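Long-range contacts in NigD-like protein (Bacteroides vulgatus ATCC 8482, PDB 3K6O), which is of unknown function but, as a NigD-like protein with a signal sequence, joins an OB domain to a C-terminal beta sandwich domain: residues D116-R121 with V170-D175; P86-I91 with I133-V138; L124-P129 with Q162-P167; V120-N125 with L154-N159. One frame throughout, in Å; residues are numbered along the deposited sequence.

Contact 1 of 4, residues D116-R121 with V170-D175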
loop_
_atom_site.group_PDB
_atom_site.type_symbol
_atom_site.label_atom_id
_atom_site.label_comp_id
_atom_site.label_asym_id
_atom_site.label_seq_id
_atom_site.Cartn_x
_atom_site.Cartn_y
_atom_site.Cartn_z
ATOM N N ASP A 116 2.819 0.293 8.665
ATOM C CA ASP A 116 1.562 -0.439 8.780
ATOM C C ASP A 116 1.210 -1.251 7.557
ATOM O O ASP A 116 0.347 -2.114 7.672
ATOM C CB ASP A 116 0.348 0.463 9.065
ATOM C CG ASP A 116 0.445 1.222 10.372
ATOM O OD1 ASP A 116 0.970 0.705 11.390
ATOM O OD2 ASP A 116 -0.049 2.356 10.373
ATOM N N TYR A 117 1.849 -0.988 6.419
ATOM C CA TYR A 117 1.410 -1.600 5.147
ATOM C C TYR A 117 2.506 -2.084 4.255
ATOM O O TYR A 117 3.587 -1.550 4.271
ATOM C CB TYR A 117 0.591 -0.620 4.303
ATOM C CG TYR A 117 -0.524 0.107 5.016
ATOM C CD1 TYR A 117 -1.804 -0.438 5.102
ATOM C CD2 TYR A 117 -0.296 1.347 5.594
ATOM C CE1 TYR A 117 -2.852 0.223 5.749
ATOM C CE2 TYR A 117 -1.348 2.043 6.247
ATOM C CZ TYR A 117 -2.619 1.476 6.315
ATOM O OH TYR A 117 -3.654 2.160 6.921
ATOM N N LEU A 118 2.204 -3.103 3.465
ATOM C CA LEU A 118 2.962 -3.364 2.254
ATOM C C LEU A 118 2.238 -2.653 1.095
ATOM O O LEU A 118 1.086 -2.944 0.772
ATOM C CB LEU A 118 3.083 -4.852 1.984
ATOM C CG LEU A 118 4.010 -5.167 0.813
ATOM C CD1 LEU A 118 5.487 -4.911 1.178
ATOM C CD2 LEU A 118 3.833 -6.575 0.328
ATOM N N ASN A 119 2.956 -1.723 0.478
ATOM C CA ASN A 119 2.452 -0.858 -0.580
ATOM C C ASN A 119 2.946 -1.361 -1.909
ATOM O O ASN A 119 4.149 -1.519 -2.124
ATOM C CB ASN A 119 2.930 0.565 -0.341
ATOM C CG ASN A 119 2.489 1.073 1.021
ATOM O OD1 ASN A 119 1.280 1.208 1.291
ATOM N ND2 ASN A 119 3.465 1.303 1.924
ATOM N N VAL A 120 2.005 -1.595 -2.808
ATOM C CA VAL A 120 2.326 -2.118 -4.125
ATOM C C VAL A 120 1.663 -1.276 -5.239
ATOM O O VAL A 120 0.475 -1.038 -5.225
ATOM C CB VAL A 120 1.878 -3.566 -4.233
ATOM C CG1 VAL A 120 2.461 -4.214 -5.554
ATOM C CG2 VAL A 120 2.330 -4.351 -2.992
ATOM N N ARG A 121 2.460 -0.827 -6.197
ATOM C CA ARG A 121 1.942 -0.262 -7.410
ATOM C C ARG A 121 2.229 -1.292 -8.465
ATOM O O ARG A 121 3.355 -1.781 -8.551
ATOM C CB ARG A 121 2.623 1.058 -7.757
ATOM C CG ARG A 121 1.973 1.745 -8.985
ATOM C CD ARG A 121 2.383 3.196 -9.112
ATOM N NE ARG A 121 3.764 3.224 -9.544
ATOM C CZ ARG A 121 4.273 4.056 -10.435
ATOM N NH1 ARG A 121 3.535 5.012 -10.993
ATOM N NH2 ARG A 121 5.548 3.931 -10.747
ATOM N N VAL A 170 -2.360 -0.784 -4.195
ATOM C CA VAL A 170 -3.008 -1.420 -3.075
ATOM C C VAL A 170 -2.062 -1.369 -1.868
ATOM O O VAL A 170 -0.809 -1.374 -2.020
ATOM C CB VAL A 170 -3.364 -2.885 -3.415
ATOM C CG1 VAL A 170 -2.105 -3.615 -3.757
ATOM C CG2 VAL A 170 -4.032 -3.586 -2.245
ATOM N N SER A 171 -2.666 -1.307 -0.681
ATOM C CA SER A 171 -1.941 -1.353 0.577
ATOM C C SER A 171 -2.457 -2.539 1.357
ATOM O O SER A 171 -3.653 -2.624 1.579
ATOM C CB SER A 171 -2.158 -0.090 1.391
ATOM O OG SER A 171 -1.434 0.985 0.849
ATOM N N PHE A 172 -1.553 -3.457 1.735
ATOM C CA PHE A 172 -1.879 -4.604 2.555
ATOM C C PHE A 172 -1.532 -4.308 3.973
ATOM O O PHE A 172 -0.421 -3.966 4.242
ATOM C CB PHE A 172 -1.064 -5.795 2.088
ATOM C CG PHE A 172 -1.355 -6.190 0.655
ATOM C CD1 PHE A 172 -2.458 -6.966 0.365
ATOM C CD2 PHE A 172 -0.531 -5.779 -0.385
ATOM C CE1 PHE A 172 -2.744 -7.335 -0.924
ATOM C CE2 PHE A 172 -0.796 -6.151 -1.708
ATOM C CZ PHE A 172 -1.917 -6.920 -1.971
ATOM N N LYS A 173 -2.473 -4.445 4.894
ATOM C CA LYS A 173 -2.165 -4.307 6.299
ATOM C C LYS A 173 -1.249 -5.417 6.777
ATOM O O LYS A 173 -1.586 -6.602 6.656
ATOM C CB LYS A 173 -3.435 -4.288 7.157
ATOM C CG LYS A 173 -4.151 -2.946 7.141
ATOM C CD LYS A 173 -5.272 -2.858 8.204
ATOM C CE LYS A 173 -4.690 -2.627 9.635
ATOM N NZ LYS A 173 -3.728 -1.477 9.646
ATOM N N LEU A 174 -0.114 -5.035 7.353
ATOM C CA LEU A 174 0.910 -6.017 7.763
ATOM C C LEU A 174 0.592 -6.739 9.084
ATOM O O LEU A 174 0.924 -7.927 9.265
ATOM C CB LEU A 174 2.271 -5.364 7.797
ATOM C CG LEU A 174 2.922 -5.176 6.402
ATOM C CD1 LEU A 174 4.198 -4.309 6.468
ATOM C CD2 LEU A 174 3.247 -6.519 5.718
ATOM N N ASP A 175 -0.073 -6.011 9.975
ATOM C CA ASP A 175 -0.460 -6.461 11.296
ATOM C C ASP A 175 0.733 -7.118 11.967
ATOM O O ASP A 175 1.713 -6.407 12.237
ATOM C CB ASP A 175 -1.706 -7.350 11.214
ATOM C CG ASP A 175 -2.937 -6.574 10.762
ATOM O OD1 ASP A 175 -3.007 -5.414 11.112
ATOM O OD2 ASP A 175 -3.811 -7.106 10.049
HETATM O O HOH W 1 -0.535 -3.007 9.960
#

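Contact 2 of 4, residues P86-I91 with I133-V138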
loop_
_atom_site.group_PDB
_atom_site.type_symbol
_atom_site.label_atom_id
_atom_site.label_comp_id
_atom_site.label_asym_id
_atom_site.label_seq_id
_atom_site.Cartn_x
_atom_site.Cartn_y
_atom_site.Cartn_z
ATOM N N PRO A 86 -7.180 1.048 -2.261
ATOM C CA PRO A 86 -7.801 -0.020 -1.493
ATOM C C PRO A 86 -6.859 -0.626 -0.459
ATOM O O PRO A 86 -5.673 -0.767 -0.720
ATOM C CB PRO A 86 -8.190 -1.083 -2.555
ATOM C CG PRO A 86 -7.640 -0.625 -3.854
ATOM C CD PRO A 86 -7.187 0.811 -3.716
ATOM N N VAL A 87 -7.401 -0.975 0.701
ATOM C CA VAL A 87 -6.651 -1.574 1.778
ATOM C C VAL A 87 -7.123 -2.996 1.881
ATOM O O VAL A 87 -8.324 -3.208 2.012
ATOM C CB VAL A 87 -6.885 -0.851 3.120
ATOM C CG1 VAL A 87 -6.199 -1.651 4.237
ATOM C CG2 VAL A 87 -6.290 0.569 3.074
ATOM N N GLN A 88 -6.197 -3.964 1.765
ATOM C CA GLN A 88 -6.515 -5.401 1.840
ATOM C C GLN A 88 -5.871 -6.057 3.044
ATOM O O GLN A 88 -4.790 -5.654 3.503
ATOM C CB GLN A 88 -6.111 -6.168 0.553
ATOM C CG GLN A 88 -7.036 -5.951 -0.583
ATOM C CD GLN A 88 -6.721 -6.781 -1.822
ATOM O OE1 GLN A 88 -6.460 -8.024 -1.766
ATOM N NE2 GLN A 88 -6.771 -6.116 -2.953
ATOM N N LYS A 89 -6.553 -7.067 3.567
ATOM C CA LYS A 89 -6.003 -7.860 4.645
ATOM C C LYS A 89 -5.096 -8.929 4.056
ATOM O O LYS A 89 -5.346 -9.419 2.969
ATOM C CB LYS A 89 -7.121 -8.599 5.378
ATOM C CG LYS A 89 -8.047 -7.699 6.188
ATOM C CD LYS A 89 -9.425 -8.423 6.333
ATOM C CE LYS A 89 -10.453 -7.579 7.076
ATOM N NZ LYS A 89 -10.941 -6.401 6.247
ATOM N N ILE A 90 -4.099 -9.333 4.831
ATOM C CA ILE A 90 -3.403 -10.601 4.598
ATOM C C ILE A 90 -4.390 -11.781 4.735
ATOM O O ILE A 90 -5.315 -11.765 5.551
ATOM C CB ILE A 90 -2.195 -10.724 5.538
ATOM C CG1 ILE A 90 -1.145 -9.677 5.121
ATOM C CG2 ILE A 90 -1.612 -12.196 5.549
ATOM C CD1 ILE A 90 0.091 -9.564 6.035
ATOM N N ILE A 91 -4.220 -12.789 3.895
ATOM C CA ILE A 91 -4.989 -14.019 4.028
ATOM C C ILE A 91 -4.068 -15.241 4.128
ATOM O O ILE A 91 -2.896 -15.204 3.764
ATOM C CB ILE A 91 -5.966 -14.217 2.834
ATOM C CG1 ILE A 91 -5.212 -14.360 1.535
ATOM C CG2 ILE A 91 -6.999 -13.055 2.726
ATOM C CD1 ILE A 91 -6.145 -14.846 0.318
ATOM N N ILE A 133 -7.548 -10.066 -9.017
ATOM C CA ILE A 133 -7.179 -10.060 -7.590
ATOM C C ILE A 133 -5.653 -10.130 -7.402
ATOM O O ILE A 133 -4.953 -10.919 -8.063
ATOM C CB ILE A 133 -7.853 -11.253 -6.809
ATOM C CG1 ILE A 133 -7.498 -12.632 -7.393
ATOM C CG2 ILE A 133 -9.356 -11.122 -6.831
ATOM C CD1 ILE A 133 -8.058 -13.822 -6.558
ATOM N N LEU A 134 -5.149 -9.246 -6.562
ATOM C CA LEU A 134 -3.818 -9.349 -6.003
ATOM C C LEU A 134 -3.925 -9.585 -4.477
ATOM O O LEU A 134 -4.414 -8.724 -3.744
ATOM C CB LEU A 134 -3.023 -8.077 -6.283
ATOM C CG LEU A 134 -1.532 -8.149 -5.899
ATOM C CD1 LEU A 134 -0.741 -9.128 -6.799
ATOM C CD2 LEU A 134 -0.877 -6.780 -5.906
ATOM N N ASN A 135 -3.429 -10.730 -3.999
ATOM C CA ASN A 135 -3.385 -11.005 -2.560
ATOM C C ASN A 135 -1.951 -11.125 -1.988
ATOM O O ASN A 135 -0.979 -11.455 -2.690
ATOM C CB ASN A 135 -4.122 -12.304 -2.261
ATOM C CG ASN A 135 -5.618 -12.185 -2.374
ATOM O OD1 ASN A 135 -6.247 -12.723 -3.316
ATOM N ND2 ASN A 135 -6.204 -11.528 -1.435
ATOM N N LEU A 136 -1.849 -10.869 -0.707
ATOM C CA LEU A 136 -0.626 -11.058 0.082
ATOM C C LEU A 136 -0.930 -12.140 1.086
ATOM O O LEU A 136 -1.814 -11.985 1.935
ATOM C CB LEU A 136 -0.246 -9.785 0.831
ATOM C CG LEU A 136 1.112 -9.781 1.551
ATOM C CD1 LEU A 136 2.257 -9.978 0.557
ATOM C CD2 LEU A 136 1.280 -8.498 2.343
ATOM N N VAL A 137 -0.250 -13.276 0.947
ATOM C CA VAL A 137 -0.662 -14.446 1.654
ATOM C C VAL A 137 0.428 -14.957 2.547
ATOM O O VAL A 137 1.604 -14.780 2.264
ATOM C CB VAL A 137 -1.064 -15.525 0.649
ATOM C CG1 VAL A 137 -2.018 -14.918 -0.428
ATOM C CG2 VAL A 137 0.186 -16.138 0.039
ATOM N N VAL A 138 0.028 -15.619 3.620
ATOM C CA VAL A 138 0.906 -16.518 4.369
ATOM C C VAL A 138 0.759 -17.930 3.851
ATOM O O VAL A 138 -0.339 -18.481 3.865
ATOM C CB VAL A 138 0.563 -16.504 5.864
ATOM C CG1 VAL A 138 1.539 -17.447 6.714
ATOM C CG2 VAL A 138 0.557 -15.059 6.381
HETATM O O HOH W 2 -4.667 -10.068 0.232
#

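Contact 3 of 4, residues L124-P129 with Q162-P167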
loop_
_atom_site.group_PDB
_atom_site.type_symbol
_atom_site.label_atom_id
_atom_site.label_comp_id
_atom_site.label_asym_id
_atom_site.label_seq_id
_atom_site.Cartn_x
_atom_site.Cartn_y
_atom_site.Cartn_z
ATOM N N LEU A 124 -2.492 -4.396 -13.709
ATOM C CA LEU A 124 -3.508 -5.439 -13.729
ATOM C C LEU A 124 -4.320 -5.377 -15.009
ATOM O O LEU A 124 -4.507 -4.320 -15.606
ATOM C CB LEU A 124 -4.442 -5.333 -12.512
ATOM C CG LEU A 124 -5.336 -4.090 -12.387
ATOM C CD1 LEU A 124 -6.395 -4.325 -11.300
ATOM C CD2 LEU A 124 -4.509 -2.902 -12.019
ATOM N N ASN A 125 -4.814 -6.536 -15.426
ATOM C CA ASN A 125 -5.592 -6.605 -16.641
ATOM C C ASN A 125 -6.915 -5.879 -16.436
ATOM O O ASN A 125 -7.562 -6.051 -15.408
ATOM C CB ASN A 125 -5.796 -8.060 -17.034
ATOM C CG ASN A 125 -4.484 -8.768 -17.324
ATOM O OD1 ASN A 125 -3.832 -9.307 -16.405
ATOM N ND2 ASN A 125 -4.090 -8.798 -18.612
ATOM N N PHE A 126 -7.297 -5.031 -17.392
ATOM C CA PHE A 126 -8.610 -4.396 -17.366
ATOM C C PHE A 126 -9.706 -5.463 -17.227
ATOM O O PHE A 126 -9.646 -6.511 -17.892
ATOM C CB PHE A 126 -8.855 -3.582 -18.649
ATOM C CG PHE A 126 -10.068 -2.694 -18.576
ATOM C CD1 PHE A 126 -10.042 -1.529 -17.814
ATOM C CD2 PHE A 126 -11.234 -3.026 -19.251
ATOM C CE1 PHE A 126 -11.156 -0.689 -17.731
ATOM C CE2 PHE A 126 -12.362 -2.190 -19.173
ATOM C CZ PHE A 126 -12.316 -1.019 -18.400
ATOM N N PRO A 127 -10.709 -5.206 -16.377
ATOM C CA PRO A 127 -11.830 -6.137 -16.213
ATOM C C PRO A 127 -12.614 -6.386 -17.506
ATOM O O PRO A 127 -13.117 -5.456 -18.124
ATOM C CB PRO A 127 -12.711 -5.453 -15.168
ATOM C CG PRO A 127 -11.795 -4.499 -14.446
ATOM C CD PRO A 127 -10.798 -4.060 -15.459
ATOM N N SER A 128 -12.698 -7.656 -17.883
ATOM C CA SER A 128 -13.215 -8.081 -19.158
ATOM C C SER A 128 -13.791 -9.515 -19.051
ATOM O O SER A 128 -13.314 -10.436 -19.724
ATOM C CB SER A 128 -12.076 -8.040 -20.185
ATOM O OG SER A 128 -10.994 -8.890 -19.814
ATOM N N PRO A 129 -14.802 -9.717 -18.174
ATOM C CA PRO A 129 -15.386 -8.749 -17.214
ATOM C C PRO A 129 -14.845 -8.864 -15.773
ATOM O O PRO A 129 -14.792 -7.857 -15.049
ATOM C CB PRO A 129 -16.877 -9.092 -17.249
ATOM C CG PRO A 129 -16.918 -10.586 -17.554
ATOM C CD PRO A 129 -15.604 -10.958 -18.250
ATOM N N GLN A 162 -7.936 -11.173 -19.765
ATOM C CA GLN A 162 -6.688 -11.128 -20.513
ATOM C C GLN A 162 -6.449 -9.739 -21.114
ATOM O O GLN A 162 -5.486 -9.541 -21.854
ATOM C CB GLN A 162 -6.740 -12.138 -21.660
ATOM C CG GLN A 162 -7.006 -13.613 -21.280
ATOM C CD GLN A 162 -7.215 -14.498 -22.510
ATOM O OE1 GLN A 162 -7.762 -14.067 -23.531
ATOM N NE2 GLN A 162 -6.776 -15.740 -22.416
ATOM N N GLY A 163 -7.321 -8.780 -20.798
ATOM C CA GLY A 163 -7.306 -7.471 -21.453
ATOM C C GLY A 163 -6.068 -6.607 -21.245
ATOM O O GLY A 163 -5.048 -7.058 -20.722
ATOM N N ARG A 164 -6.179 -5.351 -21.678
ATOM C CA ARG A 164 -5.090 -4.375 -21.607
ATOM C C ARG A 164 -4.697 -4.064 -20.163
ATOM O O ARG A 164 -5.560 -3.945 -19.297
ATOM C CB ARG A 164 -5.499 -3.077 -22.322
ATOM C CG ARG A 164 -6.620 -2.278 -21.618
ATOM C CD ARG A 164 -7.136 -1.079 -22.458
ATOM N NE ARG A 164 -7.348 0.094 -21.592
ATOM C CZ ARG A 164 -8.512 0.480 -21.055
ATOM N NH1 ARG A 164 -9.644 -0.192 -21.288
ATOM N NH2 ARG A 164 -8.540 1.564 -20.271
ATOM N N LEU A 165 -3.398 -3.908 -19.924
ATOM C CA LEU A 165 -2.889 -3.590 -18.589
ATOM C C LEU A 165 -3.128 -2.126 -18.166
ATOM O O LEU A 165 -2.929 -1.195 -18.947
ATOM C CB LEU A 165 -1.395 -3.917 -18.510
ATOM C CG LEU A 165 -1.010 -5.386 -18.659
ATOM C CD1 LEU A 165 0.503 -5.534 -18.809
ATOM C CD2 LEU A 165 -1.545 -6.222 -17.478
ATOM N N VAL A 166 -3.534 -1.943 -16.908
ATOM C CA VAL A 166 -3.745 -0.612 -16.315
ATOM C C VAL A 166 -3.102 -0.541 -14.919
ATOM O O VAL A 166 -2.921 -1.572 -14.280
ATOM C CB VAL A 166 -5.241 -0.275 -16.203
ATOM C CG1 VAL A 166 -5.848 -0.174 -17.602
ATOM C CG2 VAL A 166 -5.971 -1.330 -15.371
ATOM N N PRO A 167 -2.731 0.668 -14.460
ATOM C CA PRO A 167 -1.992 0.770 -13.190
ATOM C C PRO A 167 -2.917 0.627 -12.024
ATOM O O PRO A 167 -4.105 0.913 -12.157
ATOM C CB PRO A 167 -1.371 2.178 -13.232
ATOM C CG PRO A 167 -1.538 2.633 -14.658
ATOM C CD PRO A 167 -2.763 1.959 -15.166
#

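Contact 4 of 4, residues V120-N125 with L154-N159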
loop_
_atom_site.group_PDB
_atom_site.type_symbol
_atom_site.label_atom_id
_atom_site.label_comp_id
_atom_site.label_asym_id
_atom_site.label_seq_id
_atom_site.Cartn_x
_atom_site.Cartn_y
_atom_site.Cartn_z
ATOM N N VAL A 120 2.005 -1.595 -2.808
ATOM C CA VAL A 120 2.326 -2.118 -4.125
ATOM C C VAL A 120 1.663 -1.276 -5.239
ATOM O O VAL A 120 0.475 -1.038 -5.225
ATOM C CB VAL A 120 1.878 -3.566 -4.233
ATOM C CG1 VAL A 120 2.461 -4.214 -5.554
ATOM C CG2 VAL A 120 2.330 -4.351 -2.992
ATOM N N ARG A 121 2.460 -0.827 -6.197
ATOM C CA ARG A 121 1.942 -0.262 -7.410
ATOM C C ARG A 121 2.229 -1.292 -8.465
ATOM O O ARG A 121 3.355 -1.781 -8.551
ATOM C CB ARG A 121 2.623 1.058 -7.757
ATOM C CG ARG A 121 1.973 1.745 -8.985
ATOM C CD ARG A 121 2.383 3.196 -9.112
ATOM N NE ARG A 121 3.764 3.224 -9.544
ATOM C CZ ARG A 121 4.273 4.056 -10.435
ATOM N NH1 ARG A 121 3.535 5.012 -10.993
ATOM N NH2 ARG A 121 5.548 3.931 -10.747
ATOM N N PHE A 122 1.220 -1.637 -9.259
ATOM C CA PHE A 122 1.339 -2.747 -10.195
ATOM C C PHE A 122 0.391 -2.617 -11.364
ATOM O O PHE A 122 -0.482 -1.743 -11.381
ATOM C CB PHE A 122 1.102 -4.083 -9.492
ATOM C CG PHE A 122 -0.339 -4.334 -9.074
ATOM C CD1 PHE A 122 -0.916 -3.637 -8.021
ATOM C CD2 PHE A 122 -1.104 -5.308 -9.709
ATOM C CE1 PHE A 122 -2.221 -3.879 -7.631
ATOM C CE2 PHE A 122 -2.425 -5.560 -9.310
ATOM C CZ PHE A 122 -2.976 -4.843 -8.256
HETATM N N MSE A 123 0.595 -3.466 -12.365
HETATM C CA MSE A 123 -0.259 -3.484 -13.543
HETATM C C MSE A 123 -1.227 -4.646 -13.405
HETATM O O MSE A 123 -0.836 -5.742 -13.013
HETATM C CB MSE A 123 0.573 -3.650 -14.817
HETATM C CG MSE A 123 1.665 -2.591 -15.050
HETATM SE SE MSE A 123 1.020 -0.746 -15.067
HETATM C CE MSE A 123 0.211 -0.683 -16.782
ATOM N N LEU A 124 -2.492 -4.396 -13.709
ATOM C CA LEU A 124 -3.508 -5.439 -13.729
ATOM C C LEU A 124 -4.320 -5.377 -15.009
ATOM O O LEU A 124 -4.507 -4.320 -15.606
ATOM C CB LEU A 124 -4.442 -5.333 -12.512
ATOM C CG LEU A 124 -5.336 -4.090 -12.387
ATOM C CD1 LEU A 124 -6.395 -4.325 -11.300
ATOM C CD2 LEU A 124 -4.509 -2.902 -12.019
ATOM N N ASN A 125 -4.814 -6.536 -15.426
ATOM C CA ASN A 125 -5.592 -6.605 -16.641
ATOM C C ASN A 125 -6.915 -5.879 -16.436
ATOM O O ASN A 125 -7.562 -6.051 -15.408
ATOM C CB ASN A 125 -5.796 -8.060 -17.034
ATOM C CG ASN A 125 -4.484 -8.768 -17.324
ATOM O OD1 ASN A 125 -3.832 -9.307 -16.405
ATOM N ND2 ASN A 125 -4.090 -8.798 -18.612
ATOM N N LEU A 154 3.033 -12.631 -2.692
ATOM C CA LEU A 154 2.039 -11.921 -3.461
ATOM C C LEU A 154 1.551 -12.873 -4.541
ATOM O O LEU A 154 2.352 -13.448 -5.254
ATOM C CB LEU A 154 2.608 -10.682 -4.140
ATOM C CG LEU A 154 2.652 -9.305 -3.491
ATOM C CD1 LEU A 154 3.255 -8.374 -4.576
ATOM C CD2 LEU A 154 1.295 -8.808 -2.987
ATOM N N ARG A 155 0.240 -13.014 -4.647
ATOM C CA ARG A 155 -0.387 -13.934 -5.564
ATOM C C ARG A 155 -1.360 -13.143 -6.443
ATOM O O ARG A 155 -2.295 -12.524 -5.927
ATOM C CB ARG A 155 -1.112 -15.019 -4.758
ATOM C CG ARG A 155 -0.192 -15.876 -3.891
ATOM C CD ARG A 155 0.802 -16.621 -4.794
ATOM N NE ARG A 155 1.505 -17.738 -4.137
ATOM C CZ ARG A 155 1.215 -19.028 -4.269
ATOM N NH1 ARG A 155 0.212 -19.459 -5.031
ATOM N NH2 ARG A 155 1.984 -19.912 -3.669
ATOM N N TYR A 156 -1.139 -13.170 -7.756
ATOM C CA TYR A 156 -2.021 -12.499 -8.715
ATOM C C TYR A 156 -2.914 -13.504 -9.439
ATOM O O TYR A 156 -2.469 -14.584 -9.829
ATOM C CB TYR A 156 -1.194 -11.717 -9.752
ATOM C CG TYR A 156 -2.001 -11.005 -10.835
ATOM C CD1 TYR A 156 -2.858 -9.978 -10.521
ATOM C CD2 TYR A 156 -1.904 -11.384 -12.184
ATOM C CE1 TYR A 156 -3.563 -9.300 -11.498
ATOM C CE2 TYR A 156 -2.623 -10.734 -13.162
ATOM C CZ TYR A 156 -3.448 -9.683 -12.804
ATOM O OH TYR A 156 -4.185 -9.030 -13.739
ATOM N N ASN A 157 -4.180 -13.136 -9.612
ATOM C CA ASN A 157 -5.096 -13.926 -10.415
ATOM C C ASN A 157 -5.877 -12.965 -11.306
ATOM O O ASN A 157 -6.541 -12.070 -10.801
ATOM C CB ASN A 157 -6.034 -14.766 -9.544
ATOM C CG ASN A 157 -6.605 -15.953 -10.287
ATOM O OD1 ASN A 157 -6.635 -15.980 -11.528
ATOM N ND2 ASN A 157 -7.045 -16.965 -9.541
ATOM N N ASN A 158 -5.771 -13.130 -12.627
ATOM C CA ASN A 158 -6.504 -12.245 -13.546
ATOM C C ASN A 158 -7.948 -12.663 -13.736
ATOM O O ASN A 158 -8.741 -11.931 -14.346
ATOM C CB ASN A 158 -5.789 -12.076 -14.879
ATOM C CG ASN A 158 -5.720 -13.344 -15.685
ATOM O OD1 ASN A 158 -6.440 -14.310 -15.435
ATOM N ND2 ASN A 158 -4.832 -13.353 -16.659
ATOM N N ASN A 159 -8.294 -13.834 -13.197
ATOM C CA ASN A 159 -9.665 -14.293 -13.189
ATOM C C ASN A 159 -10.232 -14.256 -14.608
ATOM O O ASN A 159 -11.287 -13.710 -14.828
ATOM C CB ASN A 159 -10.505 -13.408 -12.229
ATOM C CG ASN A 159 -10.249 -13.720 -10.748
ATOM O OD1 ASN A 159 -9.797 -14.813 -10.404
ATOM N ND2 ASN A 159 -10.549 -12.765 -9.875
HETATM O O HOH W 3 -2.420 -11.469 -16.764
#

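Contact 1 of 4, residues D116-R121 with V170-D175
V120 and F172 meet at the apolar centre: methyl CG2 of V120 reaches the edge of the F172 ring in the ring plane, 3.8 Å from CE2, while CG2 of V170 from the ring's own strand sits over the rim of one face. CG1 of V170 packs against CB of V120. L118 lies on the same side, its CB 4.1 Å from CD2 of L174, whose CD1 covers the Y117 carbonyl carbon. This face turns to strand 133-139, where L118 and F172 both touch L136. Between the strands, L118 and F172 exchange N-H...O bonds, as do V120 and V170. On the other face the Y117 and K173 side chains lie alongside each other, with CG of K173 3.7 Å from CE1 of Y117. Next to them S171 OG donates to OD1 of N119 at 2.8 Å, in the plane of the amide. R58 bonds to both oxygens, NH2 to OD1 of N119 and NE to OG of S171, so OD1 accepts twice and OG both donates and accepts. At the outer end L174 N bonds to D116 O at 3.0 Å, nearly straight at 175°, and a water links the same oxygen to D175 N. Alternating hydrogen-bonded and non-hydrogen-bonded pairs mark a regular antiparallel ladder, here with one face turned into the interior of the C-terminal beta sandwich and the other, through R58, toward strand 58-66.

Contact 2 of 4, residues P86-I91 with I133-V138
I91 and I90 supply most of the buried surface on the 86-91 side, and L136 the largest share on the other. CG1 of I91 stands between the backbone N and the carbonyl carbon (chi1 63°) and touches CG1 of V137 at 3.8 Å; CD1 extends to the amide of N135, the two side chains crossing at about a right angle. I90 faces a different pair: its CG1 lies 3.9 Å from CD2 of L136, and its CG2 3.7 Å from CG2 of V138. An alanine at I90 would probably open a gap beside L136 and V138, whose CD2 and CG2 would lose these neighbours. The backbone of I91 makes a parallel bridge with V137, its N bonding to L136 O at 3.2 Å and its O accepting from V138 N at 3.0 Å. Strand 75-93 thus leaves strand 165-173, paired with it near Q88, and joins strand 133-139 in the C-terminal beta sandwich domain. Where the backbones diverge, a water donates to K89 O and accepts from N135 ND2, at 2.7 Å, and from L136 N.

Contact 3 of 4, residues L124-P129 with Q162-P167
R164 O receives the shortest polar bond here, from F126 N at 2.8 Å, just beyond the last pair of the strands. Beside it ND2 of N125 donates to G163 O at 2.9 Å, with the acceptor close to the amide plane, while OD1 of N125 is held by Y156. A leucine in place of N125 would probably leave G163 O and the Y156 hydroxyl without these partners and let the loop at G163 move more freely. The F126 ring carries the guanidinium of R164 over one face, with NH1 above the ring centre and the planes 29° apart; CZ lies 4.4 Å from the ring centroid, a cation-pi stack. CD of P127 covers the opposite face toward the rim. Further in, L124 N bonds to V166 O and V166 N to L124 O, both at 2.9 Å, and CD2 of L124 packs 4.0 Å from CG2 of V166. The arrangement is the exposed end of an antiparallel strand pair in the beta sandwich, where side chains join the loop leaving one strand to the loop entering the other.

Contact 4 of 4, residues V120-N125 with L154-N159
Y156 reaches across from a strand whose axis comes no nearer than 9.2 Å to that of 120-125, and its hydroxyl donates to OD1 of N125 at 2.7 Å. The bond uses a lone pair in the plane of the amide, which lies nearly coplanar with the phenol ring, 24° apart. CG of Y156 is anti to the backbone N (chi1 178°), and the ring goes on to bring its OH to the strand opposite. A water donates to the same OD1 at 2.6 Å and accepts from ND2 of N158, so the oxygen has two donors. Inward the contact turns apolar: CE1 of Y156 sits 4.2 Å from CB of L124. The same Y156 CE1 lies 4.5 Å from CE2 of F122, at the edge of that ring. Last comes a looser touch, CG1 of V120 to CD1 of L154 at 4.3 Å. F172 and L136 also touch L154. Past Y156 the chain turns, N157 OD1 accepting from N159 N in an Asx turn. Strands 117-125 and 149-157 meet here through inward side chains without pairing, as expected for facing layers of a beta sandwich.

In the fold
Contacts 1 and 3 hold the same two antiparallel strands, 117-125 and 165-173, their centres about 22 Å apart: contact 1 is buried near the centre of the chain, whereas contact 3 lies at the surface, where a cation-pi stack and an asparagine replace much of the apolar packing. Contact 2, partly buried, is a short parallel pairing that takes strand 75-93 over to strand 133-139. Contact 4 is buried but joins its strands without any beta pairing, chiefly through side chains. F172 of contact 1 packs on L154 of contact 4, and backbone bonds link N135 and I133 of contact 2 to R155 and N157. N125 serves contacts 3 and 4 with different amide atoms.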